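Local coordinates for protein tyrosine phosphatase PRL-1 (Leishmania major, PDB 3S4O), which removes phosphate from phosphotyrosine in proteins and may act as a virulence factor supporting survival of the parasite inside host macrophages, at residues A[122-127]-A[151-156]. Numbering follows the deposited sequence.
Sequences RAPILV and KGAINQ. With THJ (thiosulfate), chain C.
Pro124 and Ile125, in the first turn of helix 122-133, pack against Ala153 and Ile154 of the loop that links helix 139-149 to helix 156-164. The helix follows directly on the phosphate-binding loop (P-loop) of the protein tyrosine phosphatase fold, here occupied by thiosulfate.

Across the contact the meeting is purely apolar. The Pro124 ring meets both loop residues along one side: its CG is 4.2 Å from Ala153 CB, and its CB is 4.0 Å from Ile154 CG1. Proline suits the third residue of a helix, where the backbone nitrogen needs no bond to a preceding carbonyl, and its compact ring offers a rigid apolar surface to the loop. The small Ala153 lets the chain pass close, and both it and Pro124 also lean on Ile146 of helix 139-149. Ile154 has CG1 beside its own backbone N (chi1 -61°), a torsion that brings this branch to the helix, where it also lies 4.4 Å from Ile125 N. Ile125 adds bulk alongside.

The loop is held by polar bonds to other parts of the chain. Arg147 binds the carbonyls of Ala153 and Ile154, while a backbone bond joins Ile154 to Leu120 of the anion-binding loop. Asn155 serves as N-cap of helix 156-164, its OD1 accepting from Gln158 N and its ND2 reaching Gly79 O.

The anion lies at the N-terminal end of helix 122-133, where the helix dipole would probably favour negative charge. Arg122 N makes a weak bond to thiosulfate O1, and the side chain of Arg122 turns about its CG-CD bond (chi3 -89°), bringing the guanidinium edge to the same oxygen, which lies in the guanidinium plane, although the position of NE is less certain. On the sulfur side of the anion, Ala123 N lies 3.3 Å from thiosulfate S2.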
loop_
_atom_site.group_PDB
_atom_site.type_symbol
_atom_site.label_atom_id
_atom_site.label_comp_id
_atom_site.label_asym_id
_atom_site.label_seq_id
_atom_site.Cartn_x
_atom_site.Cartn_y
_atom_site.Cartn_z
ATOM N N ARG A 122 9.683 -1.335 3.521
ATOM C CA ARG A 122 9.036 -0.041 3.374
ATOM C C ARG A 122 7.599 -0.170 2.866
ATOM O O ARG A 122 6.679 0.460 3.397
ATOM C CB ARG A 122 9.862 0.817 2.424
ATOM C CG ARG A 122 11.145 1.276 3.008
ATOM C CD ARG A 122 11.936 2.063 1.973
ATOM N NE ARG A 122 12.781 1.154 1.217
ATOM C CZ ARG A 122 13.767 1.521 0.410
ATOM N NH1 ARG A 122 14.047 2.800 0.205
ATOM N NH2 ARG A 122 14.469 0.587 -0.212
ATOM N N ALA A 123 7.423 -0.988 1.838
ATOM C CA ALA A 123 6.093 -1.260 1.299
ATOM C C ALA A 123 5.142 -1.844 2.348
ATOM O O ALA A 123 4.080 -1.276 2.571
ATOM C CB ALA A 123 6.157 -2.157 0.055
ATOM N N PRO A 124 5.522 -2.941 3.010
ATOM C CA PRO A 124 4.653 -3.555 4.008
ATOM C C PRO A 124 4.316 -2.677 5.195
ATOM O O PRO A 124 3.237 -2.832 5.775
ATOM C CB PRO A 124 5.467 -4.754 4.513
ATOM C CG PRO A 124 6.377 -5.074 3.457
ATOM C CD PRO A 124 6.685 -3.799 2.722
ATOM N N ILE A 125 5.217 -1.786 5.600
ATOM C CA ILE A 125 4.919 -1.019 6.795
ATOM C C ILE A 125 3.835 0.015 6.544
ATOM O O ILE A 125 3.085 0.317 7.451
ATOM C CB ILE A 125 6.150 -0.432 7.508
ATOM C CG1 ILE A 125 5.837 -0.422 9.018
ATOM C CG2 ILE A 125 6.517 0.944 6.962
ATOM C CD1 ILE A 125 6.843 0.227 9.864
ATOM N N LEU A 126 3.710 0.513 5.315
ATOM C CA LEU A 126 2.590 1.399 4.949
ATOM C C LEU A 126 1.277 0.653 5.020
ATOM O O LEU A 126 0.254 1.189 5.460
ATOM C CB LEU A 126 2.753 1.956 3.531
ATOM C CG LEU A 126 3.593 3.235 3.386
ATOM C CD1 LEU A 126 3.198 3.922 2.089
ATOM C CD2 LEU A 126 3.452 4.209 4.567
ATOM N N VAL A 127 1.296 -0.587 4.556
ATOM C CA VAL A 127 0.096 -1.419 4.574
ATOM C C VAL A 127 -0.283 -1.733 6.011
ATOM O O VAL A 127 -1.445 -1.611 6.393
ATOM C CB VAL A 127 0.287 -2.695 3.757
ATOM C CG1 VAL A 127 -0.862 -3.657 3.978
ATOM C CG2 VAL A 127 0.420 -2.334 2.291
ATOM N N LYS A 151 6.915 -13.601 4.193
ATOM C CA LYS A 151 7.839 -13.985 5.271
ATOM C C LYS A 151 9.017 -13.007 5.351
ATOM O O LYS A 151 9.538 -12.533 4.330
ATOM C CB LYS A 151 8.317 -15.453 5.159
ATOM C CG LYS A 151 7.343 -16.506 5.821
ATOM C CD LYS A 151 8.031 -17.474 6.806
ATOM C CE LYS A 151 6.993 -18.260 7.619
ATOM N NZ LYS A 151 7.592 -19.262 8.557
ATOM N N GLY A 152 9.389 -12.671 6.584
ATOM C CA GLY A 152 10.507 -11.774 6.835
ATOM C C GLY A 152 10.217 -10.288 6.705
ATOM O O GLY A 152 11.129 -9.468 6.797
ATOM N N ALA A 153 8.959 -9.925 6.483
ATOM C CA ALA A 153 8.597 -8.504 6.379
ATOM C C ALA A 153 8.797 -7.729 7.691
ATOM O O ALA A 153 8.535 -8.266 8.771
ATOM C CB ALA A 153 7.164 -8.355 5.905
ATOM N N ILE A 154 9.284 -6.484 7.565
ATOM C CA ILE A 154 9.273 -5.459 8.625
ATOM C C ILE A 154 10.362 -5.647 9.688
ATOM O O ILE A 154 10.314 -6.587 10.478
ATOM C CB ILE A 154 7.867 -5.314 9.297
ATOM C CG1 ILE A 154 6.808 -4.884 8.269
ATOM C CG2 ILE A 154 7.917 -4.303 10.446
ATOM C CD1 ILE A 154 5.411 -4.919 8.813
ATOM N N ASN A 155 11.352 -4.742 9.691
ATOM C CA ASN A 155 12.471 -4.836 10.632
ATOM C C ASN A 155 12.098 -4.300 12.002
ATOM O O ASN A 155 10.981 -3.846 12.228
ATOM C CB ASN A 155 13.757 -4.164 10.090
ATOM C CG ASN A 155 13.678 -2.639 10.029
ATOM O OD1 ASN A 155 12.879 -2.005 10.709
ATOM N ND2 ASN A 155 14.534 -2.050 9.207
ATOM N N GLN A 156 13.062 -4.337 12.904
ATOM C CA GLN A 156 12.827 -4.048 14.303
ATOM C C GLN A 156 12.404 -2.585 14.528
ATOM O O GLN A 156 11.473 -2.317 15.286
ATOM C CB GLN A 156 14.091 -4.378 15.095
ATOM C CG GLN A 156 14.680 -5.771 14.814
ATOM C CD GLN A 156 16.041 -5.742 14.061
ATOM O OE1 GLN A 156 17.105 -5.765 14.686
ATOM N NE2 GLN A 156 15.996 -5.709 12.725
HETATM S S1 THJ C . 11.678 -2.788 0.823
HETATM O O1 THJ C . 12.102 -1.471 1.347
HETATM O O2 THJ C . 11.870 -3.814 1.876
HETATM O O3 THJ C . 12.520 -3.160 -0.338
HETATM S S2 THJ C . 9.805 -2.717 0.304
#